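PDB 3L3B: Es1 family protein from Ehrlichia chaffeensis, which is of unproven function but belongs to the DJ-1/PfpI family of amidotransferase-like proteins and probably has a part in isoprenoid biosynthesis. Local coordinates for residues S201-C212 with G227-Y238. Sequence-based numbering, arbitrary orientation.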
ATOM      1  N   SER B 201      11.213  -3.215 -17.338  1.00  9.46           N
ATOM      2  CA  SER B 201      12.000  -4.002 -16.363  1.00  9.55           C
ATOM      3  C   SER B 201      13.162  -4.724 -17.078  1.00  9.17           C
ATOM      4  O   SER B 201      13.197  -4.758 -18.290  1.00  9.42           O
ATOM      5  CB  SER B 201      11.102  -5.022 -15.660  1.00  9.04           C
ATOM      6  OG  SER B 201      10.686  -6.066 -16.533  1.00  9.87           O
ATOM      7  N   VAL B 202      14.070  -5.318 -16.298  1.00  9.69           N
ATOM      8  CA  VAL B 202      15.250  -6.048 -16.790  1.00 10.00           C
ATOM      9  C   VAL B 202      15.198  -7.494 -16.305  1.00 10.01           C
ATOM     10  O   VAL B 202      14.761  -7.767 -15.171  1.00  9.25           O
ATOM     11  CB  VAL B 202      16.541  -5.282 -16.348  1.00 10.38           C
ATOM     12  CG1 VAL B 202      17.818  -6.126 -16.473  1.00  9.36           C
ATOM     13  CG2 VAL B 202      16.622  -3.947 -17.170  1.00 12.47           C
ATOM     14  N   LYS B 203      15.559  -8.402 -17.212  1.00  9.66           N
ATOM     15  CA  LYS B 203      15.648  -9.858 -16.986  1.00 10.19           C
ATOM     16  C   LYS B 203      17.095 -10.311 -17.151  1.00 10.23           C
ATOM     17  O   LYS B 203      17.680 -10.078 -18.209  1.00  9.09           O
ATOM     18  CB  LYS B 203      14.825 -10.626 -18.032  1.00 11.04           C
ATOM     19  N   ASP B 204      17.661 -10.942 -16.118  1.00  9.49           N
ATOM     20  CA  ASP B 204      18.899 -11.696 -16.234  1.00 10.26           C
ATOM     21  C   ASP B 204      18.470 -13.137 -16.380  1.00 10.47           C
ATOM     22  O   ASP B 204      18.151 -13.818 -15.415  1.00  8.82           O
ATOM     23  CB  ASP B 204      19.791 -11.494 -15.015  1.00 10.61           C
ATOM     24  CG  ASP B 204      21.131 -12.216 -15.122  1.00  9.15           C
ATOM     25  OD1 ASP B 204      22.038 -11.788 -14.413  1.00 10.34           O
ATOM     26  OD2 ASP B 204      21.285 -13.204 -15.866  1.00  8.43           O
ATOM     27  N   ASP B 205      18.422 -13.571 -17.627  1.00 11.34           N
ATOM     28  CA  ASP B 205      17.900 -14.874 -17.973  1.00 13.39           C
ATOM     29  C   ASP B 205      18.894 -16.028 -17.668  1.00 13.46           C
ATOM     30  O   ASP B 205      18.503 -17.191 -17.719  1.00 15.27           O
ATOM     31  CB  ASP B 205      17.494 -14.892 -19.469  1.00 15.25           C
ATOM     32  CG  ASP B 205      18.400 -13.992 -20.360  1.00 19.28           C
ATOM     33  OD1 ASP B 205      18.874 -12.904 -19.894  1.00 23.58           O
ATOM     34  OD2 ASP B 205      18.603 -14.358 -21.547  1.00 24.16           O
ATOM     35  N   VAL B 206      20.154 -15.723 -17.373  1.00 11.70           N
ATOM     36  CA  VAL B 206      21.102 -16.750 -16.885  1.00  9.92           C
ATOM     37  C   VAL B 206      20.915 -17.016 -15.375  1.00  9.46           C
ATOM     38  O   VAL B 206      20.857 -18.144 -14.927  1.00  8.03           O
ATOM     39  CB  VAL B 206      22.562 -16.319 -17.179  1.00 10.25           C
ATOM     40  CG1 VAL B 206      23.558 -17.251 -16.497  1.00  8.94           C
ATOM     41  CG2 VAL B 206      22.830 -16.278 -18.716  1.00 11.02           C
ATOM     42  N   ASN B 207      20.807 -15.945 -14.591  1.00  8.90           N
ATOM     43  CA  ASN B 207      20.791 -16.043 -13.128  1.00  8.55           C
ATOM     44  C   ASN B 207      19.390 -15.979 -12.546  1.00  7.80           C
ATOM     45  O   ASN B 207      19.193 -16.110 -11.314  1.00  7.77           O
ATOM     46  CB  ASN B 207      21.661 -14.934 -12.550  1.00  9.06           C
ATOM     47  CG  ASN B 207      23.139 -15.158 -12.855  1.00  6.98           C
ATOM     48  OD1 ASN B 207      23.744 -16.098 -12.336  1.00  6.99           O
ATOM     49  ND2 ASN B 207      23.725 -14.288 -13.670  1.00  6.31           N
ATOM     50  N   ARG B 208      18.426 -15.789 -13.430  1.00  6.53           N
ATOM     51  CA  ARG B 208      17.000 -15.724 -13.036  1.00  7.86           C
ATOM     52  C   ARG B 208      16.760 -14.624 -12.018  1.00  6.66           C
ATOM     53  O   ARG B 208      16.108 -14.826 -10.979  1.00  6.47           O
ATOM     54  CB  ARG B 208      16.522 -17.056 -12.489  1.00  8.13           C
ATOM     55  CG  ARG B 208      16.706 -18.201 -13.412  1.00 12.17           C
ATOM     56  CD  ARG B 208      17.178 -19.417 -12.604  1.00 20.60           C
ATOM     57  NE  ARG B 208      16.345 -20.574 -12.852  1.00 25.52           N
ATOM     58  CZ  ARG B 208      16.606 -21.554 -13.711  1.00 27.13           C
ATOM     59  NH1 ARG B 208      17.711 -21.570 -14.466  1.00 28.89           N
ATOM     60  NH2 ARG B 208      15.721 -22.537 -13.816  1.00 29.31           N
ATOM     61  N   ILE B 209      17.293 -13.452 -12.338  1.00  6.57           N
ATOM     62  CA  ILE B 209      17.070 -12.272 -11.531  1.00  7.36           C
ATOM     63  C   ILE B 209      16.316 -11.234 -12.383  1.00  7.08           C
ATOM     64  O   ILE B 209      16.671 -10.971 -13.539  1.00  8.59           O
ATOM     65  CB  ILE B 209      18.383 -11.628 -11.034  1.00  7.48           C
ATOM     66  CG1 ILE B 209      19.306 -12.629 -10.326  1.00  8.67           C
ATOM     67  CG2 ILE B 209      18.025 -10.464 -10.101  1.00  7.29           C
ATOM     68  CD1 ILE B 209      18.733 -13.265  -9.131  1.00  9.02           C
ATOM     69  N   PHE B 210      15.262 -10.655 -11.821  1.00  7.90           N
ATOM     70  CA  PHE B 210      14.371  -9.743 -12.521  1.00  7.03           C
ATOM     71  C   PHE B 210      14.239  -8.437 -11.695  1.00  8.22           C
ATOM     72  O   PHE B 210      14.188  -8.506 -10.473  1.00  9.02           O
ATOM     73  CB  PHE B 210      12.983 -10.418 -12.690  1.00  7.72           C
ATOM     74  CG  PHE B 210      13.024 -11.738 -13.470  1.00  7.53           C
ATOM     75  CD1 PHE B 210      12.622 -11.792 -14.790  1.00 10.11           C
ATOM     76  CD2 PHE B 210      13.488 -12.899 -12.883  1.00  7.84           C
ATOM     77  CE1 PHE B 210      12.658 -12.989 -15.527  1.00  8.87           C
ATOM     78  CE2 PHE B 210      13.553 -14.120 -13.616  1.00 10.18           C
ATOM     79  CZ  PHE B 210      13.111 -14.149 -14.947  1.00 10.02           C
ATOM     80  N   SER B 211      14.226  -7.267 -12.346  1.00  7.50           N
ATOM     81  CA  SER B 211      14.316  -5.996 -11.632  1.00  8.43           C
ATOM     82  C   SER B 211      13.607  -4.869 -12.321  1.00  8.87           C
ATOM     83  O   SER B 211      13.509  -4.843 -13.555  1.00  8.87           O
ATOM     84  CB  SER B 211      15.755  -5.557 -11.372  1.00  8.78           C
ATOM     85  OG  SER B 211      16.606  -5.609 -12.518  1.00 10.28           O
ATOM     86  N   CYS B 212      13.170  -3.910 -11.510  1.00  9.16           N
ATOM     87  CA  CYS B 212      12.632  -2.688 -12.040  1.00 10.04           C
ATOM     88  C   CYS B 212      12.909  -1.537 -11.086  1.00 10.89           C
ATOM     89  O   CYS B 212      13.171  -1.755  -9.873  1.00 10.68           O
ATOM     90  CB  CYS B 212      11.176  -2.883 -12.375  1.00 10.06           C
ATOM     91  SG  CYS B 212      10.090  -3.125 -10.981  1.00 11.63           S
ATOM     92  N   GLY B 227       6.231  -0.624 -14.688  1.00 10.01           N
ATOM     93  CA  GLY B 227       7.462  -1.354 -14.538  1.00  9.47           C
ATOM     94  C   GLY B 227       7.313  -2.613 -13.702  1.00  9.46           C
ATOM     95  O   GLY B 227       7.862  -3.615 -14.031  1.00 10.24           O
ATOM     96  N   ILE B 228       6.579  -2.558 -12.599  1.00  9.92           N
ATOM     97  CA  ILE B 228       6.344  -3.729 -11.735  1.00  9.77           C
ATOM     98  C   ILE B 228       5.524  -4.772 -12.462  1.00  9.91           C
ATOM     99  O   ILE B 228       5.750  -5.957 -12.320  1.00 11.61           O
ATOM    100  CB  ILE B 228       5.608  -3.304 -10.401  1.00  9.57           C
ATOM    101  CG1 ILE B 228       6.605  -2.561  -9.539  1.00  8.71           C
ATOM    102  CG2 ILE B 228       5.038  -4.518  -9.684  1.00 10.22           C
ATOM    103  CD1 ILE B 228       6.045  -1.785  -8.303  1.00 10.32           C
ATOM    104  N   GLN B 229       4.545  -4.326 -13.223  1.00 10.98           N
ATOM    105  CA  GLN B 229       3.729  -5.221 -14.032  1.00 12.24           C
ATOM    106  C   GLN B 229       4.614  -6.006 -15.039  1.00 12.26           C
ATOM    107  O   GLN B 229       4.448  -7.202 -15.217  1.00 11.06           O
ATOM    108  CB  GLN B 229       2.655  -4.414 -14.755  1.00 12.57           C
ATOM    109  CG  GLN B 229       1.807  -5.208 -15.733  1.00 15.78           C
ATOM    110  CD  GLN B 229       0.770  -4.344 -16.403  1.00 16.86           C
ATOM    111  OE1 GLN B 229       1.043  -3.693 -17.405  1.00 18.92           O
ATOM    112  NE2 GLN B 229      -0.420  -4.325 -15.843  1.00 20.31           N
ATOM    113  N   ASP B 230       5.572  -5.329 -15.658  1.00 12.55           N
ATOM    114  CA  ASP B 230       6.458  -5.998 -16.606  1.00 11.62           C
ATOM    115  C   ASP B 230       7.394  -7.016 -15.933  1.00 11.30           C
ATOM    116  O   ASP B 230       7.686  -8.071 -16.490  1.00  9.47           O
ATOM    117  CB  ASP B 230       7.305  -4.986 -17.335  1.00 12.28           C
ATOM    118  CG  ASP B 230       8.000  -5.606 -18.550  1.00 12.34           C
ATOM    119  OD1 ASP B 230       9.250  -5.722 -18.543  1.00 14.99           O
ATOM    120  OD2 ASP B 230       7.275  -6.040 -19.464  1.00 13.22           O
ATOM    121  N   MET B 231       7.859  -6.680 -14.732  1.00 10.18           N
ATOM    122  CA  MET B 231       8.732  -7.554 -14.006  1.00 10.10           C
ATOM    123  C   MET B 231       8.036  -8.873 -13.644  1.00  9.34           C
ATOM    124  O   MET B 231       8.550  -9.941 -13.933  1.00  9.02           O
ATOM    125  CB  MET B 231       9.233  -6.848 -12.748  1.00  9.95           C
ATOM    126  CG  MET B 231      10.314  -7.634 -12.119  1.00 10.36           C
ATOM    127  SD  MET B 231      10.854  -7.006 -10.569  1.00 12.99           S
ATOM    128  CE  MET B 231       9.538  -7.552  -9.505  1.00 10.32           C
ATOM    129  N   ILE B 232       6.850  -8.790 -13.054  1.00 10.17           N
ATOM    130  CA  ILE B 232       6.116  -9.960 -12.585  1.00 10.21           C
ATOM    131  C   ILE B 232       5.679 -10.804 -13.778  1.00 12.04           C
ATOM    132  O   ILE B 232       5.859 -12.035 -13.750  1.00 12.22           O
ATOM    133  CB  ILE B 232       4.859  -9.572 -11.750  1.00 10.89           C
ATOM    134  CG1 ILE B 232       5.216  -8.786 -10.461  1.00  9.57           C
ATOM    135  CG2 ILE B 232       4.017 -10.819 -11.484  1.00 11.44           C
ATOM    136  CD1 ILE B 232       6.193  -9.428  -9.455  1.00 10.04           C
ATOM    137  N   SER B 233       5.147 -10.160 -14.830  1.00 12.01           N
ATOM    138  CA  SER B 233       4.912 -10.849 -16.105  1.00 12.68           C
ATOM    139  C   SER B 233       6.121 -11.667 -16.540  1.00 12.77           C
ATOM    140  O   SER B 233       5.993 -12.842 -16.839  1.00 11.88           O
ATOM    141  CB  SER B 233       4.562  -9.870 -17.246  1.00 12.98           C
ATOM    142  OG  SER B 233       3.378  -9.148 -16.946  1.00 16.30           O
ATOM    143  N   SER B 234       7.288 -11.032 -16.586  1.00 13.13           N
ATOM    144  CA  SER B 234       8.494 -11.685 -17.081  1.00 12.46           C
ATOM    145  C   SER B 234       8.861 -12.872 -16.216  1.00 12.00           C
ATOM    146  O   SER B 234       9.312 -13.893 -16.709  1.00  9.92           O
ATOM    147  CB  SER B 234       9.663 -10.703 -17.108  1.00 12.83           C
ATOM    148  OG  SER B 234       9.363  -9.618 -17.966  1.00 14.67           O
ATOM    149  N   MET B 235       8.699 -12.735 -14.912  1.00 11.17           N
ATOM    150  CA  MET B 235       8.953 -13.854 -14.008  1.00 12.45           C
ATOM    151  C   MET B 235       7.979 -15.007 -14.279  1.00 13.89           C
ATOM    152  O   MET B 235       8.370 -16.166 -14.386  1.00 14.16           O
ATOM    153  CB  MET B 235       8.846 -13.415 -12.533  1.00 11.48           C
ATOM    154  CG  MET B 235       9.927 -12.453 -12.103  1.00 11.29           C
ATOM    155  SD  MET B 235       9.618 -11.846 -10.429  1.00 11.24           S
ATOM    156  CE  MET B 235      10.295 -13.348  -9.610  1.00  9.56           C
ATOM    157  N   VAL B 236       6.706 -14.678 -14.378  1.00 15.56           N
ATOM    158  CA  VAL B 236       5.686 -15.681 -14.661  1.00 17.06           C
ATOM    159  C   VAL B 236       5.896 -16.368 -16.042  1.00 17.61           C
ATOM    160  O   VAL B 236       5.735 -17.586 -16.163  1.00 17.69           O
ATOM    161  CB  VAL B 236       4.253 -15.080 -14.561  1.00 16.93           C
ATOM    162  CG1 VAL B 236       3.198 -16.121 -14.970  1.00 18.63           C
ATOM    163  CG2 VAL B 236       3.964 -14.543 -13.151  1.00 17.79           C
ATOM    164  N   ASN B 237       6.265 -15.602 -17.071  1.00 18.60           N
ATOM    165  CA  ASN B 237       6.465 -16.167 -18.399  1.00 19.25           C
ATOM    166  C   ASN B 237       7.679 -17.080 -18.370  1.00 20.35           C
ATOM    167  O   ASN B 237       7.732 -18.092 -19.080  1.00 19.19           O
ATOM    168  CB  ASN B 237       6.736 -15.096 -19.453  1.00 19.80           C
ATOM    169  CG  ASN B 237       5.581 -14.148 -19.660  1.00 20.78           C
ATOM    170  OD1 ASN B 237       5.753 -13.112 -20.302  1.00 25.07           O
ATOM    171  ND2 ASN B 237       4.409 -14.466 -19.102  1.00 21.55           N
ATOM    172  N   TYR B 238       8.667 -16.703 -17.573  1.00 20.88           N
ATOM    173  CA  TYR B 238       9.831 -17.543 -17.407  1.00 22.71           C
ATOM    174  C   TYR B 238       9.451 -18.920 -16.845  1.00 23.74           C
ATOM    175  O   TYR B 238      10.022 -19.916 -17.262  1.00 23.81           O
ATOM    176  CB  TYR B 238      10.902 -16.884 -16.531  1.00 22.32           C
ATOM    177  CG  TYR B 238      12.087 -17.779 -16.397  1.00 23.57           C
ATOM    178  CD1 TYR B 238      13.134 -17.708 -17.315  1.00 25.26           C
ATOM    179  CD2 TYR B 238      12.120 -18.775 -15.422  1.00 23.43           C
ATOM    180  CE1 TYR B 238      14.213 -18.573 -17.237  1.00 26.09           C
ATOM    181  CE2 TYR B 238      13.196 -19.643 -15.332  1.00 25.04           C
ATOM    182  CZ  TYR B 238      14.237 -19.539 -16.243  1.00 25.72           C
ATOM    183  OH  TYR B 238      15.317 -20.383 -16.153  1.00 25.46           O
TER
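Asp230 meets the hairpin 201-212 with its carboxylate while its carbonyl oxygen is gripped twice within the helix, Ser234 N and Ser234 OG reaching Asp230 O from opposite faces of its plane. Across the contact Ser201 OG donates a hydrogen bond to Asp230 OD1; at 2.5 Å it is unusually short, and its exact length is doubtful. A serine suits this place because it is small enough to sit against the helix: its CB packs 3.9 Å from Met231 CB, and chi1 of 70° turns OG to the carboxylate.

Phe210 fills the middle of the interface, its broad flat ring offering surface to several partners. Met235 CG lies over one face, 3.8 Å from the centroid, a CH-pi contact with the sulfur set obliquely in a longer Met-aromatic contact. The flexible methionine chain can follow the ring, while Tyr238 CB approaches Phe210 CZ at 3.9 Å. Toward the N-terminal end of segment 227-238, the small Cys212 fits beside Gly227, its SG against Ile228 CG1. At the far end, Tyr238 OH sits above the centre of the Arg208 guanidinium face, 3.0 Å from Arg208 CZ, where the N-H groups are badly angled to bond to it; Arg208 NE bonds instead to Lys151 O.

Strand 209-212 lies between strand 154-157 and the edge strand 202-204. Helix 221-238 lies along one face of this mixed sheet, its segment nearly antiparallel to strand 209-212 (169°), with Met231 and Met235 reaching strand 110-113 and Ile228 meeting helix 41-53, consistent with the DJ-1/PfpI alpha/beta fold.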